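Local structure of mandelate racemase/muconate lactonizing enzyme (Jannaschia sp., 4J3Z) at residues I71-M74 and S75-H79; H137-T140 and N141-W144; I186-S189 and A190-A194. The protein probably catalyses proton abstraction next to a substrate carboxylate, as other enolase-superfamily enzymes do, though its natural substrate is not established. All coordinates share one frame; numbering follows the deposited sequence.

Interaction 1 of 3, residues I71-M74 and S75-H79; sequences IELM and SRRAH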
ATOM      1  N   ILE D  71     -36.312 -11.302   9.627  1.00 26.45           N
ATOM      2  CA  ILE D  71     -35.668 -10.807   8.410  1.00 26.70           C
ATOM      3  C   ILE D  71     -34.286 -11.427   8.226  1.00 25.99           C
ATOM      4  O   ILE D  71     -34.016 -12.054   7.202  1.00 26.00           O
ATOM      5  CB  ILE D  71     -35.557  -9.251   8.348  1.00 25.93           C
ATOM      6  CG1 ILE D  71     -36.865  -8.567   8.755  1.00 25.14           C
ATOM      7  CG2 ILE D  71     -35.113  -8.799   6.951  1.00 25.32           C
ATOM      8  CD1 ILE D  71     -37.979  -8.663   7.731  1.00 26.37           C
ATOM      9  N   GLU D  72     -33.426 -11.249   9.223  1.00 26.79           N
ATOM     10  CA  GLU D  72     -32.055 -11.785   9.185  1.00 26.70           C
ATOM     11  C   GLU D  72     -32.045 -13.269   8.834  1.00 25.55           C
ATOM     12  O   GLU D  72     -31.286 -13.688   7.957  1.00 26.61           O
ATOM     13  CB  GLU D  72     -31.328 -11.568  10.514  1.00 26.36           C
ATOM     14  CG  GLU D  72     -31.188 -10.123  10.948  1.00 27.72           C
ATOM     15  CD  GLU D  72     -29.909  -9.455  10.473  1.00 29.32           C
ATOM     16  OE1 GLU D  72     -29.020 -10.145   9.921  1.00 30.15           O
ATOM     17  OE2 GLU D  72     -29.785  -8.227  10.681  1.00 28.40           O
ATOM     18  N   LEU D  73     -32.903 -14.042   9.501  1.00 23.71           N
ATOM     19  CA  LEU D  73     -33.012 -15.490   9.274  1.00 22.85           C
ATOM     20  C   LEU D  73     -33.289 -15.877   7.819  1.00 22.21           C
ATOM     21  O   LEU D  73     -32.559 -16.671   7.240  1.00 22.49           O
ATOM     22  CB  LEU D  73     -34.040 -16.139  10.227  1.00 22.30           C
ATOM     23  CG  LEU D  73     -33.926 -17.670  10.353  1.00 21.88           C
ATOM     24  CD1 LEU D  73     -32.486 -18.116  10.581  1.00 21.40           C
ATOM     25  CD2 LEU D  73     -34.853 -18.225  11.429  1.00 21.50           C
ATOM     26  N   MET D  74     -34.341 -15.318   7.234  1.00 22.31           N
ATOM     27  CA  MET D  74     -34.696 -15.647   5.853  1.00 22.68           C
ATOM     28  C   MET D  74     -33.656 -15.150   4.846  1.00 23.77           C
ATOM     29  O   MET D  74     -33.302 -15.869   3.908  1.00 24.39           O
ATOM     30  CB  MET D  74     -36.087 -15.139   5.526  1.00 23.24           C
ATOM     31  CG  MET D  74     -37.175 -15.866   6.298  1.00 23.21           C
ATOM     32  SD  MET D  74     -38.820 -15.241   5.925  1.00 23.61           S
ATOM     33  CE  MET D  74     -38.798 -13.613   6.690  1.00 23.98           C
ATOM     34  N   SER D  75     -33.143 -13.938   5.061  1.00 24.00           N
ATOM     35  CA  SER D  75     -32.079 -13.385   4.212  1.00 23.62           C
ATOM     36  C   SER D  75     -30.851 -14.297   4.157  1.00 23.93           C
ATOM     37  O   SER D  75     -30.364 -14.611   3.069  1.00 24.31           O
ATOM     38  CB  SER D  75     -31.693 -11.974   4.658  1.00 23.22           C
ATOM     39  OG  SER D  75     -30.513 -11.545   3.998  1.00 23.68           O
ATOM     40  N   ARG D  76     -30.369 -14.730   5.325  1.00 23.74           N
ATOM     41  CA  ARG D  76     -29.278 -15.712   5.398  1.00 23.08           C
ATOM     42  C   ARG D  76     -29.610 -17.003   4.634  1.00 23.29           C
ATOM     43  O   ARG D  76     -28.838 -17.426   3.779  1.00 23.11           O
ATOM     44  CB  ARG D  76     -28.913 -16.036   6.851  1.00 22.67           C
ATOM     45  CG  ARG D  76     -28.142 -14.965   7.624  1.00 22.22           C
ATOM     46  CD  ARG D  76     -26.903 -14.412   6.923  1.00 21.77           C
ATOM     47  NE  ARG D  76     -26.065 -15.454   6.342  1.00 22.85           N
ATOM     48  CZ  ARG D  76     -24.851 -15.275   5.819  1.00 22.96           C
ATOM     49  NH1 ARG D  76     -24.273 -14.076   5.791  1.00 22.09           N
ATOM     50  NH2 ARG D  76     -24.199 -16.322   5.321  1.00 23.47           N
ATOM     51  N   ARG D  77     -30.753 -17.619   4.947  1.00 24.19           N
ATOM     52  CA  ARG D  77     -31.254 -18.785   4.203  1.00 24.73           C
ATOM     53  C   ARG D  77     -31.233 -18.534   2.684  1.00 26.26           C
ATOM     54  O   ARG D  77     -30.733 -19.363   1.916  1.00 26.34           O
ATOM     55  CB  ARG D  77     -32.688 -19.121   4.628  1.00 24.80           C
ATOM     56  CG  ARG D  77     -32.861 -19.987   5.878  1.00 24.56           C
ATOM     57  CD  ARG D  77     -34.290 -20.537   5.945  1.00 24.88           C
ATOM     58  NE  ARG D  77     -34.740 -20.794   7.318  1.00 25.97           N
ATOM     59  CZ  ARG D  77     -36.010 -20.870   7.719  1.00 25.54           C
ATOM     60  NH1 ARG D  77     -37.014 -20.718   6.865  1.00 24.24           N
ATOM     61  NH2 ARG D  77     -36.282 -21.096   9.000  1.00 26.27           N
ATOM     62  N   ALA D  78     -31.753 -17.378   2.258  1.00 25.90           N
ATOM     63  CA  ALA D  78     -31.900 -17.095   0.836  1.00 25.73           C
ATOM     64  C   ALA D  78     -30.571 -16.779   0.158  1.00 26.59           C
ATOM     65  O   ALA D  78     -30.417 -17.021  -1.042  1.00 25.95           O
ATOM     66  CB  ALA D  78     -32.912 -15.988   0.607  1.00 25.30           C
ATOM     67  N   HIS D  79     -29.627 -16.239   0.934  1.00 27.10           N
ATOM     68  CA  HIS D  79     -28.248 -15.986   0.493  1.00 25.90           C
ATOM     69  C   HIS D  79     -27.490 -17.301   0.388  1.00 26.53           C
ATOM     70  O   HIS D  79     -26.762 -17.535  -0.573  1.00 27.82           O
ATOM     71  CB  HIS D  79     -27.561 -15.051   1.496  1.00 24.97           C
ATOM     72  CG  HIS D  79     -26.138 -14.700   1.159  1.00 23.71           C
ATOM     73  ND1 HIS D  79     -25.803 -13.810   0.161  1.00 21.78           N
ATOM     74  CD2 HIS D  79     -24.969 -15.079   1.732  1.00 23.23           C
ATOM     75  CE1 HIS D  79     -24.490 -13.675   0.117  1.00 22.28           C
ATOM     76  NE2 HIS D  79     -23.960 -14.430   1.063  1.00 22.68           N
TER
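The guanidinium of Arg77 meets a methyl group of Leu73 at a slant: CD2 of Leu73 lies 4.0 Å from NH2 of Arg77, one helical turn further on. Two flat groups meet within 75-79, where CD2 of the His79 imidazole sits 3.7 Å above one face of the Arg76 guanidinium, near its border. With CG anti to the backbone N (chi1 -163°), the branch of Leu73 reaches along the helix to the Arg77 side chain, which runs extended from CG to NE; leucine suits the place because it also packs on Met122 of a second subunit. NH2 of Arg77 also forms a salt bridge with Glu66. Arg76 is instead folded at chi2 and chi3, and its NE donates to the carbonyl of Met175 of a third subunit. Four regular alpha-helical bonds hold the frame; Ser75 N donates to Ile71 O at 3.0 Å, and Ala78 N to Met74 O at 2.7 Å. The small Ser75 and Ala78 allow close packing on Phe95 of helix 89-109, while the bulkier Ile71 lies on Trp103 of the same helix. Glu72 is buried, but its OE2 accepts from Trp291 NE1 and pairs with Lys294 of the second subunit. Helix 71-80 of the N-terminal capping domain is thus placed between helix 89-109, the barrel-domain helix 290-302 and two neighbouring subunits.

Interaction 2 of 3, residues H137-T140 and N141-W144; sequences HHDT and NAFW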
ATOM      1  N   HIS D 137     -44.289  18.919 -26.461  1.00 26.64           N
ATOM      2  CA  HIS D 137     -44.079  19.573 -27.742  1.00 26.41           C
ATOM      3  C   HIS D 137     -42.765  19.156 -28.406  1.00 27.55           C
ATOM      4  O   HIS D 137     -42.323  19.774 -29.381  1.00 27.56           O
ATOM      5  CB  HIS D 137     -44.099  21.085 -27.536  1.00 26.46           C
ATOM      6  CG  HIS D 137     -42.863  21.621 -26.887  1.00 25.46           C
ATOM      7  ND1 HIS D 137     -42.569  21.412 -25.554  1.00 25.42           N
ATOM      8  CD2 HIS D 137     -41.840  22.349 -27.389  1.00 24.73           C
ATOM      9  CE1 HIS D 137     -41.418  21.989 -25.265  1.00 24.94           C
ATOM     10  NE2 HIS D 137     -40.954  22.564 -26.360  1.00 24.85           N
ATOM     11  N   HIS D 138     -42.136  18.114 -27.865  1.00 28.47           N
ATOM     12  CA  HIS D 138     -40.864  17.630 -28.376  1.00 28.39           C
ATOM     13  C   HIS D 138     -41.066  16.434 -29.296  1.00 30.70           C
ATOM     14  O   HIS D 138     -41.906  15.570 -29.027  1.00 31.66           O
ATOM     15  CB  HIS D 138     -39.934  17.228 -27.226  1.00 27.62           C
ATOM     16  CG  HIS D 138     -39.268  18.380 -26.538  1.00 27.52           C
ATOM     17  ND1 HIS D 138     -39.086  18.424 -25.173  1.00 27.28           N
ATOM     18  CD2 HIS D 138     -38.721  19.520 -27.025  1.00 27.18           C
ATOM     19  CE1 HIS D 138     -38.462  19.541 -24.848  1.00 26.23           C
ATOM     20  NE2 HIS D 138     -38.230  20.225 -25.952  1.00 26.66           N
ATOM     21  N   ASP D 139     -40.292  16.397 -30.380  1.00 32.07           N
ATOM     22  CA  ASP D 139     -40.175  15.206 -31.228  1.00 34.09           C
ATOM     23  C   ASP D 139     -39.439  14.093 -30.472  1.00 34.25           C
ATOM     24  O   ASP D 139     -38.304  14.288 -30.008  1.00 34.24           O
ATOM     25  CB  ASP D 139     -39.430  15.549 -32.530  1.00 34.79           C
ATOM     26  CG  ASP D 139     -39.268  14.350 -33.463  1.00 37.35           C
ATOM     27  OD1 ASP D 139     -39.518  13.197 -33.043  1.00 36.83           O
ATOM     28  OD2 ASP D 139     -38.882  14.566 -34.635  1.00 40.14           O
ATOM     29  N   THR D 140     -40.087  12.932 -30.374  1.00 34.08           N
ATOM     30  CA  THR D 140     -39.603  11.804 -29.559  1.00 34.44           C
ATOM     31  C   THR D 140     -38.229  11.277 -29.988  1.00 35.61           C
ATOM     32  O   THR D 140     -37.357  11.039 -29.145  1.00 36.04           O
ATOM     33  CB  THR D 140     -40.623  10.643 -29.548  1.00 34.16           C
ATOM     34  OG1 THR D 140     -41.899  11.132 -29.124  1.00 34.06           O
ATOM     35  CG2 THR D 140     -40.183   9.536 -28.595  1.00 34.94           C
ATOM     36  N   ASN D 141     -38.046  11.102 -31.294  1.00 34.91           N
ATOM     37  CA  ASN D 141     -36.811  10.546 -31.846  1.00 34.38           C
ATOM     38  C   ASN D 141     -35.642  11.518 -31.704  1.00 34.57           C
ATOM     39  O   ASN D 141     -34.535  11.126 -31.293  1.00 34.10           O
ATOM     40  CB  ASN D 141     -37.018  10.175 -33.318  1.00 34.89           C
ATOM     41  CG  ASN D 141     -38.473   9.847 -33.637  1.00 35.62           C
ATOM     42  OD1 ASN D 141     -38.992   8.790 -33.251  1.00 33.51           O
ATOM     43  ND2 ASN D 141     -39.145  10.767 -34.332  1.00 35.48           N
ATOM     44  N   ALA D 142     -35.903  12.784 -32.031  1.00 32.94           N
ATOM     45  CA  ALA D 142     -34.908  13.839 -31.932  1.00 32.18           C
ATOM     46  C   ALA D 142     -34.533  14.150 -30.483  1.00 32.20           C
ATOM     47  O   ALA D 142     -33.420  14.582 -30.221  1.00 33.45           O
ATOM     48  CB  ALA D 142     -35.394  15.100 -32.638  1.00 31.47           C
ATOM     49  N   PHE D 143     -35.453  13.919 -29.550  1.00 32.19           N
ATOM     50  CA  PHE D 143     -35.264  14.353 -28.160  1.00 32.62           C
ATOM     51  C   PHE D 143     -33.967  13.840 -27.547  1.00 33.80           C
ATOM     52  O   PHE D 143     -33.244  14.600 -26.901  1.00 34.03           O
ATOM     53  CB  PHE D 143     -36.455  13.951 -27.276  1.00 32.18           C
ATOM     54  CG  PHE D 143     -36.320  14.403 -25.843  1.00 32.51           C
ATOM     55  CD1 PHE D 143     -36.689  15.695 -25.462  1.00 31.51           C
ATOM     56  CD2 PHE D 143     -35.800  13.546 -24.875  1.00 32.30           C
ATOM     57  CE1 PHE D 143     -36.545  16.113 -24.147  1.00 31.17           C
ATOM     58  CE2 PHE D 143     -35.658  13.959 -23.560  1.00 30.89           C
ATOM     59  CZ  PHE D 143     -36.035  15.240 -23.192  1.00 30.70           C
ATOM     60  N   TRP D 144     -33.685  12.556 -27.781  1.00 34.31           N
ATOM     61  CA  TRP D 144     -32.563  11.833 -27.163  1.00 33.93           C
ATOM     62  C   TRP D 144     -31.177  12.340 -27.523  1.00 33.38           C
ATOM     63  O   TRP D 144     -30.217  12.073 -26.794  1.00 33.06           O
ATOM     64  CB  TRP D 144     -32.677  10.332 -27.466  1.00 33.71           C
ATOM     65  CG  TRP D 144     -34.052   9.845 -27.202  1.00 34.08           C
ATOM     66  CD1 TRP D 144     -34.935   9.336 -28.114  1.00 33.22           C
ATOM     67  CD2 TRP D 144     -34.742   9.881 -25.947  1.00 34.56           C
ATOM     68  NE1 TRP D 144     -36.125   9.037 -27.502  1.00 33.64           N
ATOM     69  CE2 TRP D 144     -36.035   9.356 -26.171  1.00 34.03           C
ATOM     70  CE3 TRP D 144     -34.391  10.295 -24.656  1.00 34.98           C
ATOM     71  CZ2 TRP D 144     -36.977   9.231 -25.150  1.00 34.17           C
ATOM     72  CZ3 TRP D 144     -35.335  10.176 -23.639  1.00 35.96           C
ATOM     73  CH2 TRP D 144     -36.612   9.649 -23.895  1.00 35.36           C
TER
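Asp139 caps the start of the short helix that follows it: its OD1 accepts from Asn141 N at 3.1 Å, with an N-H...O angle of 139°. The donor arrives from above the carboxylate plane. Because CG of Asp139 stands anti to its own backbone N (chi1 180°), the carboxylate reaches forward to the first turn, where amide hydrogens lack a preceding turn to accept them. The side-chain amide of Asn141 is also near, ND2 lying 2.8 Å from Asp139 OD1, yet the angle is too poor for a hydrogen bond and the two planar groups are almost perpendicular. Further on, Phe143 N is held by two weak bonds, to Asp139 O at 2.9 Å and to Thr140 O at 3.5 Å, as befits a barely formed turn. This is an N-cap in the loop that leaves barrel strand 125-131 and leads, by way of helix 140-143, to helix 147-159. Trp144 NE1 approaches Thr140 O to 2.9 Å, again with an angle unsuited to bonding. His138 is satisfied at both ring nitrogens: ND1 accepts from Glu135 N and NE2 is bonded to Glu152 OE1, an oxygen that also takes NE2 of His137. Fixed in this way, the His138 ring brings ND1 to the edge of the Phe143 ring, 3.6 Å from CE1, the two planes inclined at 47°. Phenylalanine suits this inward position, since its ring is buried against Met149 and Ser153 of helix 147-159 and against Pro134.

Interaction 3 of 3, residues I186-S189 and A190-A194; sequences IDLS and ARFCA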
ATOM      1  N   ILE D 186     -18.712  12.132 -26.488  1.00 25.88           N
ATOM      2  CA  ILE D 186     -18.120  13.046 -25.507  1.00 24.63           C
ATOM      3  C   ILE D 186     -18.650  14.436 -25.831  1.00 25.33           C
ATOM      4  O   ILE D 186     -19.215  15.138 -24.974  1.00 26.44           O
ATOM      5  CB  ILE D 186     -16.576  12.991 -25.586  1.00 24.70           C
ATOM      6  CG1 ILE D 186     -16.078  11.570 -25.295  1.00 24.98           C
ATOM      7  CG2 ILE D 186     -15.934  13.986 -24.632  1.00 24.82           C
ATOM      8  CD1 ILE D 186     -14.698  11.250 -25.837  1.00 25.03           C
ATOM      9  N   ASP D 187     -18.478  14.821 -27.088  1.00 24.30           N
ATOM     10  CA  ASP D 187     -19.098  16.021 -27.625  1.00 24.59           C
ATOM     11  C   ASP D 187     -20.554  16.201 -27.158  1.00 23.75           C
ATOM     12  O   ASP D 187     -20.868  17.178 -26.478  1.00 24.56           O
ATOM     13  CB  ASP D 187     -19.011  15.982 -29.154  1.00 24.46           C
ATOM     14  CG  ASP D 187     -19.555  17.211 -29.782  1.00 24.42           C
ATOM     15  OD1 ASP D 187     -19.106  18.317 -29.405  1.00 25.01           O
ATOM     16  OD2 ASP D 187     -20.442  17.069 -30.645  1.00 24.53           O
ATOM     17  N   LEU D 188     -21.425  15.257 -27.509  1.00 23.09           N
ATOM     18  CA  LEU D 188     -22.845  15.283 -27.096  1.00 24.12           C
ATOM     19  C   LEU D 188     -23.069  15.368 -25.574  1.00 23.70           C
ATOM     20  O   LEU D 188     -24.024  16.000 -25.134  1.00 23.81           O
ATOM     21  CB  LEU D 188     -23.606  14.075 -27.670  1.00 24.40           C
ATOM     22  CG  LEU D 188     -25.133  14.049 -27.596  1.00 24.80           C
ATOM     23  CD1 LEU D 188     -25.758  15.179 -28.417  1.00 25.76           C
ATOM     24  CD2 LEU D 188     -25.680  12.704 -28.047  1.00 24.65           C
ATOM     25  N   SER D 189     -22.192  14.728 -24.793  1.00 23.60           N
ATOM     26  CA  SER D 189     -22.204  14.822 -23.321  1.00 23.67           C
ATOM     27  C   SER D 189     -21.946  16.234 -22.792  1.00 23.67           C
ATOM     28  O   SER D 189     -22.663  16.711 -21.909  1.00 23.45           O
ATOM     29  CB  SER D 189     -21.173  13.865 -22.706  1.00 24.14           C
ATOM     30  OG  SER D 189     -21.348  12.537 -23.167  1.00 23.78           O
ATOM     31  N   ALA D 190     -20.908  16.885 -23.317  1.00 24.63           N
ATOM     32  CA  ALA D 190     -20.594  18.279 -22.954  1.00 25.02           C
ATOM     33  C   ALA D 190     -21.672  19.267 -23.429  1.00 25.78           C
ATOM     34  O   ALA D 190     -22.158  20.089 -22.644  1.00 26.52           O
ATOM     35  CB  ALA D 190     -19.219  18.677 -23.481  1.00 24.58           C
ATOM     36  N   ARG D 191     -22.058  19.180 -24.701  1.00 26.17           N
ATOM     37  CA  ARG D 191     -23.144  20.024 -25.235  1.00 26.41           C
ATOM     38  C   ARG D 191     -24.405  19.904 -24.386  1.00 26.51           C
ATOM     39  O   ARG D 191     -25.035  20.913 -24.056  1.00 26.72           O
ATOM     40  CB  ARG D 191     -23.456  19.670 -26.694  1.00 26.85           C
ATOM     41  CG  ARG D 191     -22.558  20.356 -27.717  1.00 27.88           C
ATOM     42  CD  ARG D 191     -22.831  19.856 -29.142  1.00 29.34           C
ATOM     43  NE  ARG D 191     -24.263  19.806 -29.472  1.00 29.02           N
ATOM     44  CZ  ARG D 191     -24.787  19.093 -30.474  1.00 29.42           C
ATOM     45  NH1 ARG D 191     -24.009  18.363 -31.273  1.00 28.70           N
ATOM     46  NH2 ARG D 191     -26.101  19.104 -30.680  1.00 28.98           N
ATOM     47  N   PHE D 192     -24.750  18.668 -24.014  1.00 26.99           N
ATOM     48  CA  PHE D 192     -25.854  18.397 -23.086  1.00 26.22           C
ATOM     49  C   PHE D 192     -25.680  19.073 -21.735  1.00 27.79           C
ATOM     50  O   PHE D 192     -26.610  19.718 -21.245  1.00 29.34           O
ATOM     51  CB  PHE D 192     -26.039  16.900 -22.887  1.00 25.85           C
ATOM     52  CG  PHE D 192     -27.188  16.316 -23.662  1.00 25.45           C
ATOM     53  CD1 PHE D 192     -27.145  16.236 -25.054  1.00 25.90           C
ATOM     54  CD2 PHE D 192     -28.303  15.828 -22.999  1.00 24.25           C
ATOM     55  CE1 PHE D 192     -28.201  15.689 -25.763  1.00 25.56           C
ATOM     56  CE2 PHE D 192     -29.353  15.272 -23.703  1.00 24.47           C
ATOM     57  CZ  PHE D 192     -29.305  15.207 -25.088  1.00 25.08           C
ATOM     58  N   CYS D 193     -24.497  18.933 -21.135  1.00 27.74           N
ATOM     59  CA  CYS D 193     -24.207  19.579 -19.840  1.00 27.64           C
ATOM     60  C   CYS D 193     -24.220  21.109 -19.913  1.00 28.46           C
ATOM     61  O   CYS D 193     -24.711  21.765 -18.995  1.00 30.23           O
ATOM     62  CB  CYS D 193     -22.859  19.110 -19.274  1.00 26.04           C
ATOM     63  SG  CYS D 193     -22.844  17.482 -18.501  1.00 24.96           S
ATOM     64  N   ALA D 194     -23.661  21.671 -20.983  1.00 27.89           N
ATOM     65  CA  ALA D 194     -23.625  23.139 -21.167  1.00 28.59           C
ATOM     66  C   ALA D 194     -25.014  23.763 -21.261  1.00 30.12           C
ATOM     67  O   ALA D 194     -25.288  24.764 -20.595  1.00 31.78           O
ATOM     68  CB  ALA D 194     -22.795  23.522 -22.390  1.00 27.09           C
TER
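Leu188 and Phe192, one turn apart on helix 183-200, run alongside each other in the same direction, with Leu188 CD1 3.6 Å from Phe192 CE1. Leucine brings a compact branched end to the phenyl ring, and CG of Leu188 adds a second, slightly longer contact to the same ring. The ring also leans back on the backbone, so that Phe192 CD1 comes within 3.1 Å of Leu188 O; a chi1 of -102°, away from the usual staggered values, goes with this close fit. Leu188 O is at the same time the acceptor for Phe192 N, at 3.0 Å, and here the donor stands well above the carbonyl plane.

On another side of the helix Asp187 and Arg191 form a long salt bridge, OD2 to NH1 3.8 Å. OD2 is near the guanidinium plane, at its edge, but the carboxylate and guanidinium planes are 62° apart, so the pair is loosely matched. The bend of the arginine at chi3 turns NH1 toward the acid, and CD passes near both carboxylate oxygens. Underneath, Ala190 N, Arg191 N and Cys193 N bond to the carbonyls four residues earlier. The hydroxyl of Ser189, which is buried, is satisfied by Asp185 O.

Farther out, Phe192 is fixed by Pro169, by Phe167 of strand 164-167 and by Pro147 and Ala150 of helix 147-159. Ile186, Ser189 and Cys193 pack on helix 216-226, while Asp187 rests on Thr202 of a fourth subunit. Such a helix, packed by one flank on a strand and the adjacent helices while its charged pair lies on another, is the outer layer of a beta-alpha-beta unit of the enolase-type barrel: helix 183-200 connects the parallel strands 164-167 and 205-209.

Interactions 2 and 3 are neighbours on one side of the chain's centre, their own centres about 17 Å apart, and they touch where Trp144 O packs 3.7 Å from Phe192 CZ. Helix 147-159 connects them further, since Phe143 and Phe192 both lean on it. Interaction 1 is on the opposite side, in the N-terminal domain, its centre about 46 Å from that of interaction 2 and about 45 Å from that of interaction 3. In enolase-superfamily relatives the active site lies at the C-terminal ends of the barrel strands, covered by the N-terminal domain. With centres 22 to 25 Å from the chain's centre, all three contacts lie toward the periphery, and interactions 1 and 3 also touch other subunits, consistent with roles in fold and assembly.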